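PDB 2HDW: hypothetical protein PA2218 from Pseudomonas aeruginosa, which is of unknown biological role but has an alpha/beta-hydrolase fold and probably acts as a hydrolase. Local coordinates for residues A[65-71]-A[83-89]; A[97-101]-A[158-162]. All coordinates share one frame; numbering follows the deposited sequence.

Interaction 1 of 2, residues A[65-71]-A[83-89]; sequences KVEHRKV and ADLYLPK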
ATOM      1  N   LYS A  65     -22.371  -7.906  -6.263  1.00 20.79           N
ATOM      2  CA  LYS A  65     -21.846  -9.247  -6.471  1.00 20.61           C
ATOM      3  C   LYS A  65     -20.920  -9.720  -5.351  1.00 19.91           C
ATOM      4  O   LYS A  65     -20.370 -10.816  -5.414  1.00 19.62           O
ATOM      5  CB  LYS A  65     -21.100  -9.314  -7.806  1.00 22.17           C
ATOM      6  CG  LYS A  65     -21.985  -9.088  -9.018  1.00 25.44           C
ATOM      7  CD  LYS A  65     -21.254  -9.436 -10.304  1.00 27.68           C
ATOM      8  CE  LYS A  65     -22.187  -9.367 -11.508  1.00 29.56           C
ATOM      9  NZ  LYS A  65     -21.508  -9.808 -12.759  1.00 30.00           N
ATOM     10  N   VAL A  66     -20.756  -8.906  -4.317  1.00 18.33           N
ATOM     11  CA  VAL A  66     -19.868  -9.284  -3.230  1.00 18.95           C
ATOM     12  C   VAL A  66     -20.499  -9.120  -1.855  1.00 18.17           C
ATOM     13  O   VAL A  66     -21.440  -8.349  -1.682  1.00 18.26           O
ATOM     14  CB  VAL A  66     -18.566  -8.449  -3.280  1.00 20.06           C
ATOM     15  CG1 VAL A  66     -17.621  -8.885  -2.186  1.00 23.12           C
ATOM     16  CG2 VAL A  66     -17.905  -8.604  -4.643  1.00 20.20           C
ATOM     17  N   GLU A  67     -19.979  -9.872  -0.891  1.00 18.08           N
ATOM     18  CA  GLU A  67     -20.434  -9.807   0.489  1.00 18.62           C
ATOM     19  C   GLU A  67     -19.330  -9.062   1.219  1.00 18.46           C
ATOM     20  O   GLU A  67     -18.163  -9.448   1.147  1.00 18.63           O
ATOM     21  CB  GLU A  67     -20.579 -11.205   1.084  1.00 21.49           C
ATOM     22  CG  GLU A  67     -21.680 -12.044   0.470  1.00 26.16           C
ATOM     23  CD  GLU A  67     -21.739 -13.444   1.064  1.00 27.98           C
ATOM     24  OE1 GLU A  67     -22.641 -14.214   0.673  1.00 30.78           O
ATOM     25  OE2 GLU A  67     -20.884 -13.773   1.919  1.00 27.65           O
ATOM     26  N   HIS A  68     -19.695  -8.000   1.925  1.00 17.73           N
ATOM     27  CA  HIS A  68     -18.711  -7.200   2.633  1.00 17.94           C
ATOM     28  C   HIS A  68     -18.959  -7.015   4.122  1.00 19.18           C
ATOM     29  O   HIS A  68     -20.104  -6.936   4.571  1.00 17.25           O
ATOM     30  CB  HIS A  68     -18.602  -5.819   1.981  1.00 17.47           C
ATOM     31  CG  HIS A  68     -17.919  -4.807   2.846  1.00 18.58           C
ATOM     32  ND1 HIS A  68     -18.554  -4.179   3.896  1.00 19.41           N
ATOM     33  CD2 HIS A  68     -16.636  -4.373   2.867  1.00 17.79           C
ATOM     34  CE1 HIS A  68     -17.691  -3.402   4.527  1.00 19.37           C
ATOM     35  NE2 HIS A  68     -16.520  -3.502   3.923  1.00 18.70           N
ATOM     36  N   ARG A  69     -17.862  -6.941   4.873  1.00 19.62           N
ATOM     37  CA  ARG A  69     -17.902  -6.717   6.315  1.00 18.66           C
ATOM     38  C   ARG A  69     -16.512  -6.267   6.776  1.00 17.68           C
ATOM     39  O   ARG A  69     -15.503  -6.571   6.127  1.00 15.74           O
ATOM     40  CB  ARG A  69     -18.350  -7.983   7.061  1.00 21.85           C
ATOM     41  CG  ARG A  69     -17.334  -9.118   7.138  1.00 21.88           C
ATOM     42  CD  ARG A  69     -17.840 -10.181   8.113  1.00 24.43           C
ATOM     43  NE  ARG A  69     -16.778 -11.023   8.663  1.00 26.23           N
ATOM     44  CZ  ARG A  69     -16.288 -12.105   8.068  1.00 27.12           C
ATOM     45  NH1 ARG A  69     -16.766 -12.493   6.891  1.00 27.74           N
ATOM     46  NH2 ARG A  69     -15.320 -12.802   8.654  1.00 23.75           N
ATOM     47  N   LYS A  70     -16.457  -5.529   7.880  1.00 14.60           N
ATOM     48  CA  LYS A  70     -15.182  -5.031   8.394  1.00 14.71           C
ATOM     49  C   LYS A  70     -14.608  -5.981   9.436  1.00 14.43           C
ATOM     50  O   LYS A  70     -15.344  -6.598  10.202  1.00 14.15           O
ATOM     51  CB  LYS A  70     -15.371  -3.635   8.999  1.00 16.05           C
ATOM     52  CG  LYS A  70     -16.335  -2.751   8.203  1.00 17.60           C
ATOM     53  CD  LYS A  70     -15.689  -1.497   7.615  1.00 18.02           C
ATOM     54  CE  LYS A  70     -15.357  -0.473   8.677  1.00 16.14           C
ATOM     55  NZ  LYS A  70     -15.190   0.897   8.092  1.00 12.70           N
ATOM     56  N   VAL A  71     -13.288  -6.113   9.454  1.00 13.86           N
ATOM     57  CA  VAL A  71     -12.639  -6.994  10.413  1.00 12.65           C
ATOM     58  C   VAL A  71     -11.421  -6.317  11.020  1.00 12.11           C
ATOM     59  O   VAL A  71     -11.002  -5.250  10.568  1.00  9.29           O
ATOM     60  CB  VAL A  71     -12.181  -8.312   9.755  1.00 12.51           C
ATOM     61  CG1 VAL A  71     -13.377  -9.041   9.162  1.00 13.31           C
ATOM     62  CG2 VAL A  71     -11.132  -8.027   8.673  1.00 12.87           C
ATOM     63  N   ALA A  83      -9.717  -3.489   8.675  1.00 10.51           N
ATOM     64  CA  ALA A  83      -9.732  -3.832   7.261  1.00 11.80           C
ATOM     65  C   ALA A  83     -11.122  -4.163   6.738  1.00 12.58           C
ATOM     66  O   ALA A  83     -12.047  -4.426   7.512  1.00 11.62           O
ATOM     67  CB  ALA A  83      -8.797  -5.014   7.009  1.00  9.57           C
ATOM     68  N   ASP A  84     -11.254  -4.134   5.415  1.00 12.16           N
ATOM     69  CA  ASP A  84     -12.504  -4.468   4.746  1.00 12.08           C
ATOM     70  C   ASP A  84     -12.255  -5.804   4.068  1.00 11.96           C
ATOM     71  O   ASP A  84     -11.268  -5.971   3.351  1.00  9.80           O
ATOM     72  CB  ASP A  84     -12.867  -3.425   3.682  1.00 11.89           C
ATOM     73  CG  ASP A  84     -13.382  -2.126   4.276  1.00 13.05           C
ATOM     74  OD1 ASP A  84     -14.409  -2.165   4.990  1.00 12.47           O
ATOM     75  OD2 ASP A  84     -12.767  -1.063   4.021  1.00 12.00           O
ATOM     76  N   LEU A  85     -13.150  -6.753   4.309  1.00 12.13           N
ATOM     77  CA  LEU A  85     -13.055  -8.084   3.732  1.00 12.20           C
ATOM     78  C   LEU A  85     -14.164  -8.255   2.696  1.00 13.06           C
ATOM     79  O   LEU A  85     -15.329  -7.988   2.985  1.00 13.93           O
ATOM     80  CB  LEU A  85     -13.215  -9.129   4.831  1.00 12.11           C
ATOM     81  CG  LEU A  85     -13.271 -10.604   4.435  1.00 12.54           C
ATOM     82  CD1 LEU A  85     -11.914 -11.062   3.913  1.00 13.63           C
ATOM     83  CD2 LEU A  85     -13.676 -11.419   5.649  1.00 10.15           C
ATOM     84  N   TYR A  86     -13.793  -8.698   1.497  1.00 13.62           N
ATOM     85  CA  TYR A  86     -14.753  -8.907   0.413  1.00 12.25           C
ATOM     86  C   TYR A  86     -14.704 -10.357  -0.052  1.00 12.53           C
ATOM     87  O   TYR A  86     -13.624 -10.900  -0.288  1.00 11.47           O
ATOM     88  CB  TYR A  86     -14.420  -8.002  -0.778  1.00 12.66           C
ATOM     89  CG  TYR A  86     -14.406  -6.521  -0.475  1.00 11.68           C
ATOM     90  CD1 TYR A  86     -15.524  -5.719  -0.725  1.00 13.91           C
ATOM     91  CD2 TYR A  86     -13.270  -5.918   0.058  1.00 11.96           C
ATOM     92  CE1 TYR A  86     -15.502  -4.345  -0.453  1.00 10.90           C
ATOM     93  CE2 TYR A  86     -13.236  -4.558   0.337  1.00 13.39           C
ATOM     94  CZ  TYR A  86     -14.350  -3.774   0.081  1.00 14.41           C
ATOM     95  OH  TYR A  86     -14.292  -2.427   0.368  1.00 13.18           O
ATOM     96  N   LEU A  87     -15.873 -10.977  -0.192  1.00 12.59           N
ATOM     97  CA  LEU A  87     -15.952 -12.363  -0.647  1.00 13.65           C
ATOM     98  C   LEU A  87     -16.972 -12.520  -1.765  1.00 13.25           C
ATOM     99  O   LEU A  87     -17.974 -11.806  -1.810  1.00 14.06           O
ATOM    100  CB  LEU A  87     -16.355 -13.303   0.499  1.00 15.17           C
ATOM    101  CG  LEU A  87     -15.506 -13.360   1.772  1.00 18.59           C
ATOM    102  CD1 LEU A  87     -15.736 -12.102   2.599  1.00 17.69           C
ATOM    103  CD2 LEU A  87     -15.894 -14.591   2.579  1.00 19.82           C
ATOM    104  N   PRO A  88     -16.723 -13.456  -2.692  1.00 12.50           N
ATOM    105  CA  PRO A  88     -17.649 -13.695  -3.803  1.00 13.17           C
ATOM    106  C   PRO A  88     -18.920 -14.321  -3.219  1.00 12.48           C
ATOM    107  O   PRO A  88     -18.854 -14.999  -2.195  1.00 11.37           O
ATOM    108  CB  PRO A  88     -16.886 -14.690  -4.688  1.00 13.42           C
ATOM    109  CG  PRO A  88     -15.438 -14.433  -4.356  1.00 15.22           C
ATOM    110  CD  PRO A  88     -15.476 -14.221  -2.864  1.00 12.31           C
ATOM    111  N   LYS A  89     -20.067 -14.079  -3.852  1.00 13.19           N
ATOM    112  CA  LYS A  89     -21.336 -14.649  -3.393  1.00 15.05           C
ATOM    113  C   LYS A  89     -21.584 -16.002  -4.069  1.00 15.20           C
ATOM    114  O   LYS A  89     -20.949 -16.320  -5.077  1.00 14.47           O
ATOM    115  CB  LYS A  89     -22.506 -13.720  -3.730  1.00 15.57           C
ATOM    116  CG  LYS A  89     -22.587 -12.436  -2.914  1.00 19.46           C
ATOM    117  CD  LYS A  89     -23.842 -11.655  -3.292  1.00 22.52           C
ATOM    118  CE  LYS A  89     -24.021 -10.412  -2.439  1.00 26.62           C
ATOM    119  NZ  LYS A  89     -24.201 -10.757  -1.006  1.00 27.91           N
TER

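Interaction 2 of 2, residues A[97-101]-A[158-162]; sequences PAIVI and AVDFI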
ATOM      1  N   PRO A  97      -9.049 -18.985  -3.255  1.00 12.69           N
ATOM      2  CA  PRO A  97      -7.717 -18.379  -3.213  1.00 12.43           C
ATOM      3  C   PRO A  97      -7.988 -17.005  -2.605  1.00 13.34           C
ATOM      4  O   PRO A  97      -9.125 -16.529  -2.657  1.00 11.33           O
ATOM      5  CB  PRO A  97      -7.324 -18.299  -4.686  1.00 13.60           C
ATOM      6  CG  PRO A  97      -8.649 -18.065  -5.370  1.00 15.59           C
ATOM      7  CD  PRO A  97      -9.571 -19.027  -4.635  1.00 14.04           C
ATOM      8  N   ALA A  98      -6.973 -16.371  -2.027  1.00 12.84           N
ATOM      9  CA  ALA A  98      -7.176 -15.066  -1.404  1.00 12.50           C
ATOM     10  C   ALA A  98      -6.068 -14.081  -1.756  1.00 11.51           C
ATOM     11  O   ALA A  98      -4.949 -14.478  -2.087  1.00 11.19           O
ATOM     12  CB  ALA A  98      -7.275 -15.227   0.118  1.00 15.23           C
ATOM     13  N   ILE A  99      -6.396 -12.795  -1.682  1.00 10.98           N
ATOM     14  CA  ILE A  99      -5.445 -11.732  -2.002  1.00 10.64           C
ATOM     15  C   ILE A  99      -5.490 -10.612  -0.964  1.00 11.15           C
ATOM     16  O   ILE A  99      -6.566 -10.112  -0.630  1.00  9.56           O
ATOM     17  CB  ILE A  99      -5.767 -11.086  -3.372  1.00 11.26           C
ATOM     18  CG1 ILE A  99      -5.814 -12.150  -4.466  1.00 12.98           C
ATOM     19  CG2 ILE A  99      -4.728 -10.030  -3.712  1.00  8.49           C
ATOM     20  CD1 ILE A  99      -6.264 -11.608  -5.817  1.00 13.24           C
ATOM     21  N   VAL A 100      -4.326 -10.224  -0.449  1.00 10.73           N
ATOM     22  CA  VAL A 100      -4.268  -9.121   0.504  1.00  9.51           C
ATOM     23  C   VAL A 100      -3.769  -7.910  -0.265  1.00 10.04           C
ATOM     24  O   VAL A 100      -2.749  -7.975  -0.955  1.00 10.35           O
ATOM     25  CB  VAL A 100      -3.310  -9.395   1.677  1.00  9.72           C
ATOM     26  CG1 VAL A 100      -3.120  -8.112   2.490  1.00 11.22           C
ATOM     27  CG2 VAL A 100      -3.884 -10.490   2.566  1.00  5.36           C
ATOM     28  N   ILE A 101      -4.491  -6.805  -0.145  1.00  9.38           N
ATOM     29  CA  ILE A 101      -4.139  -5.593  -0.861  1.00 10.62           C
ATOM     30  C   ILE A 101      -3.850  -4.403   0.047  1.00  9.82           C
ATOM     31  O   ILE A 101      -4.628  -4.095   0.948  1.00 10.01           O
ATOM     32  CB  ILE A 101      -5.266  -5.222  -1.833  1.00  8.76           C
ATOM     33  CG1 ILE A 101      -5.643  -6.463  -2.652  1.00 12.18           C
ATOM     34  CG2 ILE A 101      -4.823  -4.089  -2.741  1.00  8.28           C
ATOM     35  CD1 ILE A 101      -6.883  -6.313  -3.473  1.00 14.60           C
ATOM     36  N   ALA A 158      -1.876  -9.166   7.863  1.00  8.22           N
ATOM     37  CA  ALA A 158      -3.100  -9.275   7.075  1.00 10.59           C
ATOM     38  C   ALA A 158      -3.205 -10.690   6.508  1.00 11.87           C
ATOM     39  O   ALA A 158      -4.292 -11.271   6.461  1.00 11.56           O
ATOM     40  CB  ALA A 158      -3.101  -8.245   5.946  1.00  9.80           C
ATOM     41  N   VAL A 159      -2.072 -11.248   6.086  1.00 12.09           N
ATOM     42  CA  VAL A 159      -2.059 -12.605   5.556  1.00 10.76           C
ATOM     43  C   VAL A 159      -2.430 -13.562   6.692  1.00 12.08           C
ATOM     44  O   VAL A 159      -3.113 -14.564   6.471  1.00 10.63           O
ATOM     45  CB  VAL A 159      -0.671 -12.971   4.984  1.00 10.73           C
ATOM     46  CG1 VAL A 159      -0.624 -14.450   4.618  1.00 11.75           C
ATOM     47  CG2 VAL A 159      -0.388 -12.120   3.747  1.00 10.11           C
ATOM     48  N   ASP A 160      -1.981 -13.246   7.908  1.00 11.56           N
ATOM     49  CA  ASP A 160      -2.304 -14.067   9.075  1.00 12.85           C
ATOM     50  C   ASP A 160      -3.822 -14.213   9.212  1.00 14.38           C
ATOM     51  O   ASP A 160      -4.338 -15.309   9.450  1.00 15.04           O
ATOM     52  CB  ASP A 160      -1.786 -13.424  10.371  1.00 12.93           C
ATOM     53  CG  ASP A 160      -0.298 -13.631  10.592  1.00 15.54           C
ATOM     54  OD1 ASP A 160       0.349 -14.358   9.810  1.00 14.21           O
ATOM     55  OD2 ASP A 160       0.227 -13.060  11.576  1.00 14.30           O
ATOM     56  N   PHE A 161      -4.533 -13.100   9.074  1.00 13.94           N
ATOM     57  CA  PHE A 161      -5.981 -13.108   9.226  1.00 15.20           C
ATOM     58  C   PHE A 161      -6.729 -13.777   8.088  1.00 15.04           C
ATOM     59  O   PHE A 161      -7.534 -14.679   8.312  1.00 14.36           O
ATOM     60  CB  PHE A 161      -6.514 -11.684   9.391  1.00 14.91           C
ATOM     61  CG  PHE A 161      -8.003 -11.623   9.573  1.00 15.50           C
ATOM     62  CD1 PHE A 161      -8.574 -11.872  10.814  1.00 16.72           C
ATOM     63  CD2 PHE A 161      -8.836 -11.367   8.490  1.00 15.89           C
ATOM     64  CE1 PHE A 161      -9.958 -11.869  10.976  1.00 16.74           C
ATOM     65  CE2 PHE A 161     -10.221 -11.362   8.639  1.00 15.40           C
ATOM     66  CZ  PHE A 161     -10.781 -11.614   9.886  1.00 15.72           C
ATOM     67  N   ILE A 162      -6.467 -13.330   6.868  1.00 15.38           N
ATOM     68  CA  ILE A 162      -7.142 -13.880   5.703  1.00 14.63           C
ATOM     69  C   ILE A 162      -6.951 -15.398   5.629  1.00 16.62           C
ATOM     70  O   ILE A 162      -7.845 -16.118   5.190  1.00 15.79           O
ATOM     71  CB  ILE A 162      -6.636 -13.179   4.406  1.00 14.64           C
ATOM     72  CG1 ILE A 162      -7.684 -13.302   3.298  1.00 15.32           C
ATOM     73  CG2 ILE A 162      -5.313 -13.785   3.949  1.00 12.08           C
ATOM     74  CD1 ILE A 162      -7.538 -12.249   2.216  1.00 12.25           C
TER

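Interaction 1 of 2, residues A[65-71]-A[83-89]
E67 and L87, R69 and L85, and V71 and A83 form the hydrogen-bonded pairs of an antiparallel ladder, in which each pair is bridged twice by backbone N-H...O=C bonds. The bond from E67 N to L87 O, 2.9 Å long, is nearly straight at 171°, whereas the one from R69 N to L85 O is weak. Between these rungs, at the non-hydrogen-bonded pairs, the CA of H68 approaches L85 O and that of K70 approaches A83 O.

Polar side chains meet on the face shared by H68, K70, D84 and Y86. With CG of H68 anti to its backbone N (chi1 164°), the imidazole reaches across the ladder and H68 NE2 donates to D84 OD1 at 2.7 Å. The carboxylate oxygen lies in the ring plane, yet the donor comes from above the carboxylate plane. D84 OD1 also forms a salt bridge with K58, while the bent chain of K70 carries its ammonium to a salt bridge with E137.

Each face also carries packing between side chains. H68 CD2 lies 3.5 Å from Y86 CE1, over one ring face of the tyrosine, the two ring planes being inclined at 52°. On the reverse face the R69 guanidinium lays one of its flat sides on L85 CD2, 3.5 Å from R69 NH1. Strands 66-74 and 80-88 thus make the beta hairpin at one edge of the alpha/beta-hydrolase sheet, matching the antiparallel start of that fold.

Interaction 2 of 2, residues A[97-101]-A[158-162]
V100 and A98 of strand 96-102 meet A158, V159 and I162 of helix 148-164 in the helix-on-sheet packing of the alpha/beta-hydrolase fold. The interface is apolar, with no hydrogen bond between the two segments, and the short axes come within 8.8 Å of each other, their directions 150° apart.

V100 sends both methyls to the helix. V100 CG1, anti to the backbone N (chi1 170°), meets A158 CB at 3.5 Å, tighter than usual for two carbons, while V100 CG2 lies against V159 and I162. V100 CG2 is 4.0 Å from V159 CG2 and 3.8 Å from I162 CG2, and the side chains of V100 and I162 run antiparallel alongside each other. One turn along from A158, the backbone bond from I162 N to A158 O fixes the spacing of the two helix residues that face the strand.

Farther out, strands 126-130 and 173-178 flank 96-102 in the sheet. F130 touches both V100 and A158, L128 touches I162, and I173 and V175 pack against A98 and V100. The I99 and I101 side chains point away from this helix and pack against helix 112-122, so the strand is covered on both faces. At the outer side of helix 148-164, D160 is salt-bridged to R194.

At the A98 end of the interface, the extended I162 chain (chi2 158°) brings I162 CD1 to 3.7 Å from A98 CB and, equally close, to the backbone oxygen of I99.

How the interactions relate
Interaction 1 builds the antiparallel edge of the central sheet, and interaction 2 fastens a helix to strand 96-102 deeper within it. Strand 126-130 lies between hairpin strand 80-88 and strand 96-102, with backbone bonds to both: D84 pairs with A129 and I99 with L128. The two contacts follow in series along the chain, and their centres are about 12 Å apart. They meet directly where V71 CG2 packs 3.5 Å from F161 CE2, so helix 148-164 touches the hairpin as well as the inner strand. L128 lies at this junction, touching V71 and A83 of interaction 1 and F161 and I162 of the helix.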